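Local structure of aminotransferase class-III (6K8H) at residues 146-151 against 217-222; 162-167 against 178-183; 341-346 against 421-426. The protein belongs to the class-III aminotransferases, is also called an omega-transaminase, and adopts the fold of pyridoxal-phosphate-dependent aminotransferases in an assembly of two chains. All coordinates share one frame; numbering follows the deposited sequence.

Contact 1. Residues 146-151 against 217-222; sequences RIAKFD and AAVLID
Phe-150 and Ile-221 form the tightest side-chain packing between two neighbouring parallel strands. CG of Phe-150, anti to its carbonyl carbon and beside the backbone N (chi1 -70°), lets the ring lie across toward 217-222, where its CE1 corner meets Ile-221 CB obliquely at 3.6 Å. CE1 also lies 3.8 Å from Val-219 CG1, while the CD1 edge is directed at the carbonyl oxygen of Leu-220. On this same face of the sheet, Ala-148 CB adds a contact of 4.0 Å to Val-219 CG2. The opposite face carries Ile-147, Ala-218 and Leu-220, which pack beneath helix 127-142. The strand axes diverge by just 16°, and three backbone hydrogen bonds of 2.8 Å hold them together: Ala-217 N to Arg-146 O, Ala-148 N to Ala-218 O, and Leu-220 N to Ala-148 O.

The backbone beside the Phe-150 ring is looser. At Leu-220 a water replaces the direct bond, accepting from Phe-150 N and donating to Leu-220 O, at 2.8 Å from each. The partly exposed Arg-146 side chain leads away from 217-222 to a salt bridge with Glu-215. Ala-218 N is buried without a partner. The strands belong to the mixed seven-stranded sheet of the large domain of fold-type-I aminotransferases, and 217-222 ends at Asp-222, which lines the pocket of (5-hydroxy-4,6-dimethylpyridin-3-yl)methyl dihydrogen phosphate.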
ATOM      1  N   ARG B 146      -4.785  21.775   5.503  1.00 11.66           N
ATOM      2  CA  ARG B 146      -3.581  21.850   4.683  1.00 12.22           C
ATOM      3  C   ARG B 146      -2.385  21.173   5.351  1.00 11.87           C
ATOM      4  O   ARG B 146      -2.333  20.981   6.566  1.00  7.85           O
ATOM      5  CB  ARG B 146      -3.220  23.302   4.372  1.00 12.43           C
ATOM      6  CG  ARG B 146      -4.274  24.020   3.568  1.00 20.35           C
ATOM      7  CD  ARG B 146      -3.858  25.425   3.228  1.00 21.56           C
ATOM      8  NE  ARG B 146      -4.760  25.976   2.225  1.00 32.11           N
ATOM      9  CZ  ARG B 146      -4.619  27.170   1.659  1.00 35.72           C
ATOM     10  NH1 ARG B 146      -3.604  27.951   2.006  1.00 28.69           N
ATOM     11  NH2 ARG B 146      -5.501  27.581   0.751  1.00 39.49           N
ATOM     12  N   ILE B 147      -1.388  20.847   4.527  1.00  9.61           N
ATOM     13  CA  ILE B 147      -0.117  20.338   5.016  1.00  9.68           C
ATOM     14  C   ILE B 147       1.006  21.111   4.343  1.00  9.22           C
ATOM     15  O   ILE B 147       0.830  21.727   3.291  1.00  9.43           O
ATOM     16  CB  ILE B 147       0.058  18.825   4.755  1.00  9.49           C
ATOM     17  CG1 ILE B 147       0.358  18.593   3.272  1.00 10.66           C
ATOM     18  CG2 ILE B 147      -1.184  18.056   5.222  1.00 14.81           C
ATOM     19  CD1 ILE B 147       0.819  17.198   2.932  1.00 11.80           C
ATOM     20  N   ALA B 148       2.175  21.065   4.970  1.00  9.13           N
ATOM     21  CA  ALA B 148       3.389  21.638   4.420  1.00  9.18           C
ATOM     22  C   ALA B 148       4.395  20.521   4.201  1.00  6.51           C
ATOM     23  O   ALA B 148       4.492  19.594   5.011  1.00  8.34           O
ATOM     24  CB  ALA B 148       3.974  22.708   5.351  1.00  8.14           C
ATOM     25  N   LYS B 149       5.119  20.607   3.095  1.00  7.01           N
ATOM     26  CA  LYS B 149       6.246  19.712   2.811  1.00  6.98           C
ATOM     27  C   LYS B 149       7.341  20.532   2.149  1.00  7.10           C
ATOM     28  O   LYS B 149       7.155  21.712   1.862  1.00  9.53           O
ATOM     29  CB  LYS B 149       5.836  18.537   1.924  1.00  9.21           C
ATOM     30  CG  LYS B 149       5.290  18.969   0.574  1.00  7.53           C
ATOM     31  CD  LYS B 149       5.299  17.800  -0.373  1.00  9.89           C
ATOM     32  CE  LYS B 149       6.704  17.471  -0.812  1.00  9.33           C
ATOM     33  NZ  LYS B 149       6.690  16.562  -1.992  1.00 10.73           N
ATOM     34  N   PHE B 150       8.484  19.905   1.881  1.00  8.53           N
ATOM     35  CA  PHE B 150       9.654  20.618   1.388  1.00  7.54           C
ATOM     36  C   PHE B 150       9.877  20.367  -0.102  1.00  7.72           C
ATOM     37  O   PHE B 150       9.740  19.241  -0.586  1.00  8.63           O
ATOM     38  CB  PHE B 150      10.890  20.245   2.221  1.00  7.79           C
ATOM     39  CG  PHE B 150      10.829  20.802   3.619  1.00  9.06           C
ATOM     40  CD1 PHE B 150      10.132  20.140   4.620  1.00  7.77           C
ATOM     41  CD2 PHE B 150      11.385  22.042   3.906  1.00  7.54           C
ATOM     42  CE1 PHE B 150      10.029  20.682   5.904  1.00  7.89           C
ATOM     43  CE2 PHE B 150      11.295  22.585   5.184  1.00  7.55           C
ATOM     44  CZ  PHE B 150      10.617  21.899   6.187  1.00  9.12           C
ATOM     45  N   ASP B 151      10.222  21.442  -0.809  1.00  9.31           N
ATOM     46  CA  ASP B 151      10.436  21.424  -2.253  1.00 10.32           C
ATOM     47  C   ASP B 151      11.448  20.356  -2.666  1.00  8.73           C
ATOM     48  O   ASP B 151      12.506  20.202  -2.046  1.00 11.40           O
ATOM     49  CB  ASP B 151      10.921  22.803  -2.690  1.00  9.05           C
ATOM     50  CG  ASP B 151      10.775  23.031  -4.171  1.00  9.63           C
ATOM     51  OD1 ASP B 151       9.888  22.414  -4.785  1.00  9.87           O
ATOM     52  OD2 ASP B 151      11.532  23.847  -4.727  1.00 11.48           O
ATOM     53  N   ALA B 217      -2.356  21.565   9.274  1.00  9.80           N
ATOM     54  CA  ALA B 217      -2.427  20.393  10.147  1.00  8.68           C
ATOM     55  C   ALA B 217      -1.049  19.808  10.445  1.00  7.47           C
ATOM     56  O   ALA B 217      -0.798  19.340  11.563  1.00  8.01           O
ATOM     57  CB  ALA B 217      -3.303  19.315   9.513  1.00  7.69           C
ATOM     58  N   ALA B 218      -0.148  19.807   9.463  1.00  7.36           N
ATOM     59  CA  ALA B 218       1.121  19.111   9.616  1.00  8.21           C
ATOM     60  C   ALA B 218       2.209  19.742   8.757  1.00  9.10           C
ATOM     61  O   ALA B 218       1.935  20.350   7.715  1.00 10.14           O
ATOM     62  CB  ALA B 218       1.010  17.633   9.221  1.00  8.17           C
ATOM     63  N   VAL B 219       3.450  19.563   9.203  1.00  7.50           N
ATOM     64  CA  VAL B 219       4.648  19.732   8.377  1.00  6.71           C
ATOM     65  C   VAL B 219       5.293  18.356   8.231  1.00  7.26           C
ATOM     66  O   VAL B 219       5.602  17.700   9.233  1.00  8.72           O
ATOM     67  CB  VAL B 219       5.650  20.725   8.986  1.00  7.94           C
ATOM     68  CG1 VAL B 219       6.934  20.739   8.149  1.00  6.69           C
ATOM     69  CG2 VAL B 219       5.071  22.124   9.107  1.00  7.38           C
ATOM     70  N   LEU B 220       5.500  17.921   6.994  1.00  5.88           N
ATOM     71  CA  LEU B 220       6.097  16.623   6.707  1.00  7.61           C
ATOM     72  C   LEU B 220       7.523  16.852   6.230  1.00  7.16           C
ATOM     73  O   LEU B 220       7.746  17.656   5.318  1.00  7.34           O
ATOM     74  CB  LEU B 220       5.272  15.886   5.650  1.00  8.40           C
ATOM     75  CG  LEU B 220       5.813  14.658   4.936  1.00  9.14           C
ATOM     76  CD1 LEU B 220       5.758  13.461   5.876  1.00  7.07           C
ATOM     77  CD2 LEU B 220       4.982  14.441   3.684  1.00  9.20           C
ATOM     78  N   ILE B 221       8.488  16.178   6.855  1.00  7.44           N
ATOM     79  CA  ILE B 221       9.890  16.419   6.532  1.00  6.26           C
ATOM     80  C   ILE B 221      10.671  15.108   6.550  1.00  8.93           C
ATOM     81  O   ILE B 221      10.563  14.326   7.499  1.00 10.04           O
ATOM     82  CB  ILE B 221      10.526  17.440   7.495  1.00  7.03           C
ATOM     83  CG1 ILE B 221      11.975  17.695   7.083  1.00  7.99           C
ATOM     84  CG2 ILE B 221      10.377  16.987   8.951  1.00  7.76           C
ATOM     85  CD1 ILE B 221      12.644  18.813   7.869  1.00 11.44           C
ATOM     86  N   ASP B 222      11.443  14.867   5.486  1.00  7.67           N
ATOM     87  CA  ASP B 222      12.437  13.799   5.452  1.00 11.88           C
ATOM     88  C   ASP B 222      13.739  14.337   6.036  1.00 10.07           C
ATOM     89  O   ASP B 222      14.325  15.256   5.453  1.00  9.11           O
ATOM     90  CB  ASP B 222      12.636  13.337   4.013  1.00 11.44           C
ATOM     91  CG  ASP B 222      13.664  12.227   3.854  1.00 14.28           C
ATOM     92  OD1 ASP B 222      14.588  12.089   4.690  1.00 14.90           O
ATOM     93  OD2 ASP B 222      13.551  11.488   2.839  1.00 15.47           O
TER
HETATM   94  O   HOH W   1       8.940  17.292   2.852  1.00  7.28           O

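Contact 2. Residues 162-167 against 178-183; sequences EVSTQS and VATPYT
The ring of Tyr-182 takes Thr-165 over one face and Glu-162 at its edge. Thr-165 CB lies 3.8 Å from the ring centroid and 14° off the normal, a CH-pi contact displaced somewhat toward the CD1 side, while Thr-165 CG2 reaches over CE1 and CZ. At the edge, Glu-162 OE1 comes to 3.5 Å from Tyr-182 CD2, with the carboxylate plane turned 77° from the ring. Both of these partners belong to a type II beta turn, Glu-162 to Thr-165, which closes through Thr-165 N to Glu-162 O at 3.0 Å. Thr-165 OG1 donates to the same Glu-162 O at 2.6 Å, approaching from the same face of the carbonyl plane as the amide. The hydroxyl bond fixes the rotation of the threonine side chain that covers the ring, and the two bonds together grip Glu-162 O.

The site lies at the subunit interface. Glu-162 OE2 forms a salt bridge with Lys-136 of the second subunit, on which Tyr-182 packs against Pro-313 and Thr-183 against Ala-312.

Farther along the turn, Val-163 CG1 touches Ala-179 CB at 4.0 Å. Ser-164, with the positive phi expected at the third position of a type II turn, joins the two arms of this one long loop by its backbone: its N donates to Thr-180 O at 2.8 Å. A water accepts from Gln-166 N and donates weakly to Pro-181 O. The Ser-164 hydroxyl is anti to its carbonyl carbon (chi1 -67°), where OG donates to Val-178 O at 2.7 Å, in the carbonyl plane and on a lone pair. Thr-180 OG1 donates to that Val-178 oxygen from well above the plane, and a second water, which also donates to Ser-167 OG, is a further donor to it.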
ATOM      1  N   GLU B 162       3.014  14.208  -2.717  1.00 10.27           N
ATOM      2  CA  GLU B 162       3.903  14.235  -3.864  1.00  9.57           C
ATOM      3  C   GLU B 162       3.979  15.601  -4.551  1.00 10.67           C
ATOM      4  O   GLU B 162       4.795  15.760  -5.473  1.00  9.81           O
ATOM      5  CB  GLU B 162       3.486  13.153  -4.866  1.00 11.30           C
ATOM      6  CG  GLU B 162       2.191  13.446  -5.566  1.00 12.34           C
ATOM      7  CD  GLU B 162       1.836  12.408  -6.607  1.00 14.18           C
ATOM      8  OE1 GLU B 162       2.555  11.392  -6.712  1.00 13.90           O
ATOM      9  OE2 GLU B 162       0.830  12.604  -7.317  1.00 12.32           O
ATOM     10  N   VAL B 163       3.201  16.597  -4.107  1.00  7.37           N
ATOM     11  CA  VAL B 163       3.280  17.927  -4.714  1.00  9.49           C
ATOM     12  C   VAL B 163       4.716  18.436  -4.632  1.00  7.96           C
ATOM     13  O   VAL B 163       5.367  18.323  -3.591  1.00  8.17           O
ATOM     14  CB  VAL B 163       2.298  18.892  -4.024  1.00  8.27           C
ATOM     15  CG1 VAL B 163       2.654  20.347  -4.344  1.00 11.75           C
ATOM     16  CG2 VAL B 163       0.870  18.605  -4.446  1.00  7.84           C
ATOM     17  N   SER B 164       5.236  18.950  -5.753  1.00  9.28           N
ATOM     18  CA  SER B 164       6.596  19.494  -5.823  1.00  9.76           C
ATOM     19  C   SER B 164       7.670  18.441  -5.534  1.00 10.92           C
ATOM     20  O   SER B 164       8.753  18.777  -5.048  1.00 12.12           O
ATOM     21  CB  SER B 164       6.780  20.710  -4.903  1.00  9.93           C
ATOM     22  OG  SER B 164       5.999  21.806  -5.343  1.00  8.36           O
ATOM     23  N   THR B 165       7.402  17.160  -5.818  1.00  9.65           N
ATOM     24  CA  THR B 165       8.467  16.161  -5.697  1.00 10.77           C
ATOM     25  C   THR B 165       9.648  16.532  -6.593  1.00  8.97           C
ATOM     26  O   THR B 165      10.812  16.375  -6.208  1.00  8.69           O
ATOM     27  CB  THR B 165       7.956  14.767  -6.059  1.00 10.56           C
ATOM     28  OG1 THR B 165       6.980  14.340  -5.106  1.00  8.26           O
ATOM     29  CG2 THR B 165       9.116  13.771  -6.068  1.00 10.88           C
ATOM     30  N   GLN B 166       9.361  17.040  -7.781  1.00  9.83           N
ATOM     31  CA  GLN B 166      10.353  17.694  -8.620  1.00 14.26           C
ATOM     32  C   GLN B 166      10.101  19.194  -8.540  1.00 14.52           C
ATOM     33  O   GLN B 166       9.028  19.668  -8.932  1.00 17.46           O
ATOM     34  CB  GLN B 166      10.276  17.187 -10.063  1.00 18.18           C
ATOM     35  CG  GLN B 166      10.849  18.154 -11.067  1.00 26.31           C
ATOM     36  CD  GLN B 166      11.354  17.474 -12.312  1.00 39.19           C
ATOM     37  OE1 GLN B 166      11.418  16.243 -12.378  1.00 49.41           O
ATOM     38  NE2 GLN B 166      11.717  18.272 -13.315  1.00 34.89           N
ATOM     39  N   SER B 167      11.066  19.929  -8.000  1.00  9.96           N
ATOM     40  CA  SER B 167      10.952  21.379  -7.912  1.00 13.19           C
ATOM     41  C   SER B 167      10.770  21.984  -9.307  1.00 13.31           C
ATOM     42  O   SER B 167      11.317  21.493 -10.300  1.00 13.61           O
ATOM     43  CB  SER B 167      12.187  21.971  -7.229  1.00 15.43           C
ATOM     44  OG  SER B 167      12.037  23.366  -7.047  1.00 13.17           O
ATOM     45  N   VAL B 178       7.479  26.941  -5.452  1.00 13.06           N
ATOM     46  CA  VAL B 178       6.218  26.815  -6.183  1.00 16.84           C
ATOM     47  C   VAL B 178       5.618  25.437  -5.933  1.00 16.98           C
ATOM     48  O   VAL B 178       6.336  24.427  -5.948  1.00 14.26           O
ATOM     49  CB  VAL B 178       6.432  27.038  -7.698  1.00 12.44           C
ATOM     50  CG1 VAL B 178       5.166  26.692  -8.492  1.00 14.47           C
ATOM     51  CG2 VAL B 178       6.868  28.464  -7.989  1.00 14.71           C
ATOM     52  N   ALA B 179       4.294  25.403  -5.765  1.00 13.52           N
ATOM     53  CA  ALA B 179       3.588  24.116  -5.623  1.00 14.14           C
ATOM     54  C   ALA B 179       3.408  23.628  -7.059  1.00 14.43           C
ATOM     55  O   ALA B 179       2.596  24.208  -7.784  1.00 14.67           O
ATOM     56  CB  ALA B 179       2.263  24.322  -4.937  1.00 13.45           C
ATOM     57  N   THR B 180       4.152  22.596  -7.438  1.00 10.62           N
ATOM     58  CA  THR B 180       4.158  22.137  -8.845  1.00 14.30           C
ATOM     59  C   THR B 180       3.615  20.714  -8.940  1.00 15.04           C
ATOM     60  O   THR B 180       3.904  19.893  -8.054  1.00 11.54           O
ATOM     61  CB  THR B 180       5.569  22.211  -9.441  1.00 15.44           C
ATOM     62  OG1 THR B 180       6.235  23.360  -8.919  1.00 26.00           O
ATOM     63  CG2 THR B 180       5.557  22.299 -10.948  1.00 13.09           C
ATOM     64  N   PRO B 181       2.876  20.381 -10.010  1.00 10.45           N
ATOM     65  CA  PRO B 181       2.326  19.028 -10.143  1.00 13.84           C
ATOM     66  C   PRO B 181       3.412  18.004 -10.421  1.00 14.01           C
ATOM     67  O   PRO B 181       4.316  18.224 -11.229  1.00 14.32           O
ATOM     68  CB  PRO B 181       1.371  19.148 -11.333  1.00 12.65           C
ATOM     69  CG  PRO B 181       1.918  20.259 -12.136  1.00 16.72           C
ATOM     70  CD  PRO B 181       2.544  21.230 -11.165  1.00 17.05           C
ATOM     71  N   TYR B 182       3.281  16.854  -9.777  1.00  8.80           N
ATOM     72  CA  TYR B 182       4.137  15.711 -10.064  1.00 12.70           C
ATOM     73  C   TYR B 182       3.449  14.686 -10.954  1.00 12.33           C
ATOM     74  O   TYR B 182       4.133  13.926 -11.646  1.00 13.22           O
ATOM     75  CB  TYR B 182       4.579  15.047  -8.745  1.00 11.32           C
ATOM     76  CG  TYR B 182       5.593  13.929  -8.901  1.00 12.11           C
ATOM     77  CD1 TYR B 182       6.806  14.149  -9.544  1.00 11.79           C
ATOM     78  CD2 TYR B 182       5.340  12.662  -8.388  1.00 12.24           C
ATOM     79  CE1 TYR B 182       7.732  13.134  -9.690  1.00 17.14           C
ATOM     80  CE2 TYR B 182       6.254  11.643  -8.532  1.00 16.18           C
ATOM     81  CZ  TYR B 182       7.451  11.888  -9.185  1.00 14.75           C
ATOM     82  OH  TYR B 182       8.367  10.881  -9.334  1.00 19.71           O
ATOM     83  N   THR B 183       2.119  14.656 -10.962  1.00 13.24           N
ATOM     84  CA  THR B 183       1.350  13.743 -11.794  1.00 10.95           C
ATOM     85  C   THR B 183       0.428  14.560 -12.697  1.00 14.92           C
ATOM     86  O   THR B 183       0.064  15.698 -12.377  1.00 11.98           O
ATOM     87  CB  THR B 183       0.557  12.751 -10.921  1.00 11.10           C
ATOM     88  OG1 THR B 183      -0.070  11.747 -11.738  1.00 13.04           O
ATOM     89  CG2 THR B 183      -0.502  13.482 -10.106  1.00  9.58           C
TER
HETATM   90  O   HOH W   2       6.661  17.875  -8.970  1.00  9.84           O
HETATM   91  O   HOH W   3       8.965  23.882  -6.796  1.00 12.07           O

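Contact 3. Residues 341-346 against 421-426; sequences DRLATL and LSTPMG
Arg-342 reaches from helix 337-361 to two carbonyl groups, of Thr-423 and Met-425, and supplies the hydrogen bonds across this contact. Its CG is anti to the backbone N (chi1 -174°), and a bend at chi3 (64°) places NE. The guanidinium presents its edge to the loop. NH1 donates to Met-425 O at 2.8 Å, nearly along the C=O axis and within the guanidinium plane. NH2 donates to Thr-423 O, also at 2.8 Å but on a lone pair of that carbonyl, with the oxygen tilted moderately from the guanidinium plane. NH2 has a second, charged partner in Glu-339, one turn back on the same helix, which probably helps to hold the guanidinium in position.

Leucine side chains pack beside this polar pair. Leu-346 CB and Leu-421 CD1 form an apolar pair at 3.7 Å. Other methyls lie against backbone atoms: Leu-421 CD1 at 3.6 Å from Leu-343 O, Leu-346 CD1 at 3.5 Å from Met-425 O and Leu-346 CD2 at 3.7 Å from Gly-426 C. Leu-343 makes more distant contacts with Ser-422 and Thr-423.

Within the loop, a type I beta turn from Ser-422 to Met-425 closes through Met-425 N to Ser-422 O at 2.9 Å, and Ser-422 N gives a weak bond to Met-425 SD. Outside the contact, Thr-423 OG1 is bonded to His-76 ND1. Gly-426 is the N-cap of helix 427-445, and its N donates to Glu-429 OE1, the side chain three residues on. A helix thus packs on the turn joining strand 418-420 to the last helix, in the C-terminal small domain of the aminotransferase fold.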
ATOM      1  N   ASP B 341      27.100  -0.056  14.381  1.00 12.48           N
ATOM      2  CA  ASP B 341      28.485   0.421  14.445  1.00 15.65           C
ATOM      3  C   ASP B 341      29.312  -0.093  13.268  1.00 13.20           C
ATOM      4  O   ASP B 341      30.077   0.663  12.651  1.00 13.80           O
ATOM      5  CB  ASP B 341      29.142  -0.019  15.759  1.00 15.95           C
ATOM      6  CG  ASP B 341      28.614   0.732  16.971  1.00 24.35           C
ATOM      7  OD1 ASP B 341      27.881   1.739  16.810  1.00 25.40           O
ATOM      8  OD2 ASP B 341      28.941   0.301  18.103  1.00 27.50           O
ATOM      9  N   ARG B 342      29.180  -1.387  12.954  1.00 12.91           N
ATOM     10  CA  ARG B 342      29.950  -1.961  11.853  1.00 12.94           C
ATOM     11  C   ARG B 342      29.561  -1.338  10.515  1.00 12.01           C
ATOM     12  O   ARG B 342      30.427  -0.997   9.702  1.00  9.61           O
ATOM     13  CB  ARG B 342      29.762  -3.481  11.817  1.00 12.86           C
ATOM     14  CG  ARG B 342      30.636  -4.179  10.783  1.00 18.66           C
ATOM     15  CD  ARG B 342      30.470  -5.701  10.827  1.00 16.85           C
ATOM     16  NE  ARG B 342      29.123  -6.150  10.474  1.00 19.28           N
ATOM     17  CZ  ARG B 342      28.716  -6.360   9.225  1.00 19.75           C
ATOM     18  NH1 ARG B 342      29.544  -6.142   8.223  1.00 17.90           N
ATOM     19  NH2 ARG B 342      27.487  -6.780   8.972  1.00 17.99           N
ATOM     20  N   LEU B 343      28.257  -1.199  10.262  1.00 12.40           N
ATOM     21  CA  LEU B 343      27.797  -0.555   9.030  1.00 12.71           C
ATOM     22  C   LEU B 343      28.296   0.881   8.933  1.00 13.50           C
ATOM     23  O   LEU B 343      28.645   1.350   7.845  1.00 10.94           O
ATOM     24  CB  LEU B 343      26.275  -0.583   8.945  1.00 15.31           C
ATOM     25  CG  LEU B 343      25.617  -1.956   8.805  1.00 13.43           C
ATOM     26  CD1 LEU B 343      24.121  -1.806   8.949  1.00 16.09           C
ATOM     27  CD2 LEU B 343      25.979  -2.629   7.489  1.00 14.16           C
ATOM     28  N   ALA B 344      28.326   1.601  10.053  1.00 10.85           N
ATOM     29  CA  ALA B 344      28.777   2.988   9.995  1.00 12.18           C
ATOM     30  C   ALA B 344      30.265   3.060   9.686  1.00 10.88           C
ATOM     31  O   ALA B 344      30.709   3.922   8.917  1.00  9.16           O
ATOM     32  CB  ALA B 344      28.452   3.695  11.311  1.00 12.03           C
ATOM     33  N   THR B 345      31.052   2.149  10.258  1.00 11.04           N
ATOM     34  CA  THR B 345      32.474   2.118   9.941  1.00 13.02           C
ATOM     35  C   THR B 345      32.690   1.785   8.471  1.00 13.24           C
ATOM     36  O   THR B 345      33.480   2.443   7.781  1.00 12.00           O
ATOM     37  CB  THR B 345      33.186   1.122  10.844  1.00 11.41           C
ATOM     38  OG1 THR B 345      33.101   1.596  12.195  1.00 12.81           O
ATOM     39  CG2 THR B 345      34.641   0.987  10.430  1.00 16.61           C
ATOM     40  N   LEU B 346      31.980   0.769   7.968  1.00 10.04           N
ATOM     41  CA  LEU B 346      32.116   0.420   6.560  1.00 14.24           C
ATOM     42  C   LEU B 346      31.689   1.576   5.658  1.00 10.90           C
ATOM     43  O   LEU B 346      32.311   1.824   4.615  1.00 12.29           O
ATOM     44  CB  LEU B 346      31.288  -0.828   6.252  1.00 11.51           C
ATOM     45  CG  LEU B 346      31.840  -2.171   6.746  1.00 15.17           C
ATOM     46  CD1 LEU B 346      30.826  -3.289   6.495  1.00 11.35           C
ATOM     47  CD2 LEU B 346      33.179  -2.481   6.086  1.00 12.62           C
ATOM     48  N   LEU B 421      24.691   0.198   1.990  1.00  9.69           N
ATOM     49  CA  LEU B 421      25.303  -1.080   2.326  1.00 12.75           C
ATOM     50  C   LEU B 421      24.275  -2.088   2.850  1.00  8.96           C
ATOM     51  O   LEU B 421      23.183  -1.740   3.298  1.00 12.06           O
ATOM     52  CB  LEU B 421      26.401  -0.887   3.371  1.00  9.74           C
ATOM     53  CG  LEU B 421      27.380   0.263   3.186  1.00 11.44           C
ATOM     54  CD1 LEU B 421      28.302   0.361   4.401  1.00 15.05           C
ATOM     55  CD2 LEU B 421      28.193   0.038   1.923  1.00 12.88           C
ATOM     56  N   SER B 422      24.651  -3.362   2.781  1.00  9.15           N
ATOM     57  CA  SER B 422      23.900  -4.447   3.392  1.00 10.17           C
ATOM     58  C   SER B 422      24.804  -5.220   4.355  1.00 10.33           C
ATOM     59  O   SER B 422      26.035  -5.216   4.227  1.00  8.65           O
ATOM     60  CB  SER B 422      23.319  -5.370   2.318  1.00  8.03           C
ATOM     61  OG  SER B 422      24.355  -6.007   1.580  1.00  8.76           O
ATOM     62  N   THR B 423      24.174  -5.881   5.329  1.00  9.34           N
ATOM     63  CA  THR B 423      24.939  -6.579   6.358  1.00 11.27           C
ATOM     64  C   THR B 423      25.818  -7.724   5.838  1.00 11.11           C
ATOM     65  O   THR B 423      26.815  -8.030   6.514  1.00 11.29           O
ATOM     66  CB  THR B 423      24.005  -7.117   7.458  1.00 11.02           C
ATOM     67  OG1 THR B 423      23.025  -7.982   6.882  1.00 11.34           O
ATOM     68  CG2 THR B 423      23.322  -5.975   8.217  1.00 12.10           C
ATOM     69  N   PRO B 424      25.545  -8.387   4.703  1.00 12.05           N
ATOM     70  CA  PRO B 424      26.533  -9.352   4.192  1.00 10.68           C
ATOM     71  C   PRO B 424      27.837  -8.709   3.756  1.00 13.12           C
ATOM     72  O   PRO B 424      28.801  -9.437   3.481  1.00 11.17           O
ATOM     73  CB  PRO B 424      25.811 -10.009   3.002  1.00  9.62           C
ATOM     74  CG  PRO B 424      24.380  -9.835   3.296  1.00  8.01           C
ATOM     75  CD  PRO B 424      24.277  -8.489   3.949  1.00  9.22           C
ATOM     76  N   MET B 425      27.905  -7.383   3.675  1.00 11.28           N
ATOM     77  CA  MET B 425      29.106  -6.730   3.178  1.00  9.34           C
ATOM     78  C   MET B 425      30.177  -6.615   4.248  1.00 12.16           C
ATOM     79  O   MET B 425      29.892  -6.509   5.445  1.00 12.67           O
ATOM     80  CB  MET B 425      28.793  -5.330   2.644  1.00  8.74           C
ATOM     81  CG  MET B 425      28.063  -5.333   1.330  1.00 11.92           C
ATOM     82  SD  MET B 425      27.659  -3.663   0.772  1.00 11.50           S
ATOM     83  CE  MET B 425      26.796  -4.066  -0.745  1.00  9.77           C
ATOM     84  N   GLY B 426      31.422  -6.626   3.789  1.00 12.55           N
ATOM     85  CA  GLY B 426      32.567  -6.324   4.614  1.00 14.89           C
ATOM     86  C   GLY B 426      33.554  -5.444   3.875  1.00 13.35           C
ATOM     87  O   GLY B 426      33.220  -4.821   2.858  1.00  8.71           O
TER

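Overall arrangement
Contacts 1 and 2 are neighbours, with centres 13 Å apart, and contact 2 falls within the chain span between the strands of contact 1. They touch directly: Lys-149 NZ probably bonds to Val-163 O, Asp-151 OD1 packs on Ser-164 CB, and Asp-151 OD2 probably bonds to Ser-167 OG. Contact 3 comes later in the chain and on the opposite side of its centre, with centres about 32 Å from contact 1 and 35 Å from contact 2. The first pair thus ties the seven-stranded sheet to the loop between helices 159-162 and 188-192, which touches the second subunit, whereas contact 3 joins helix 337-361 to the connection into the C-terminal helix 427-445.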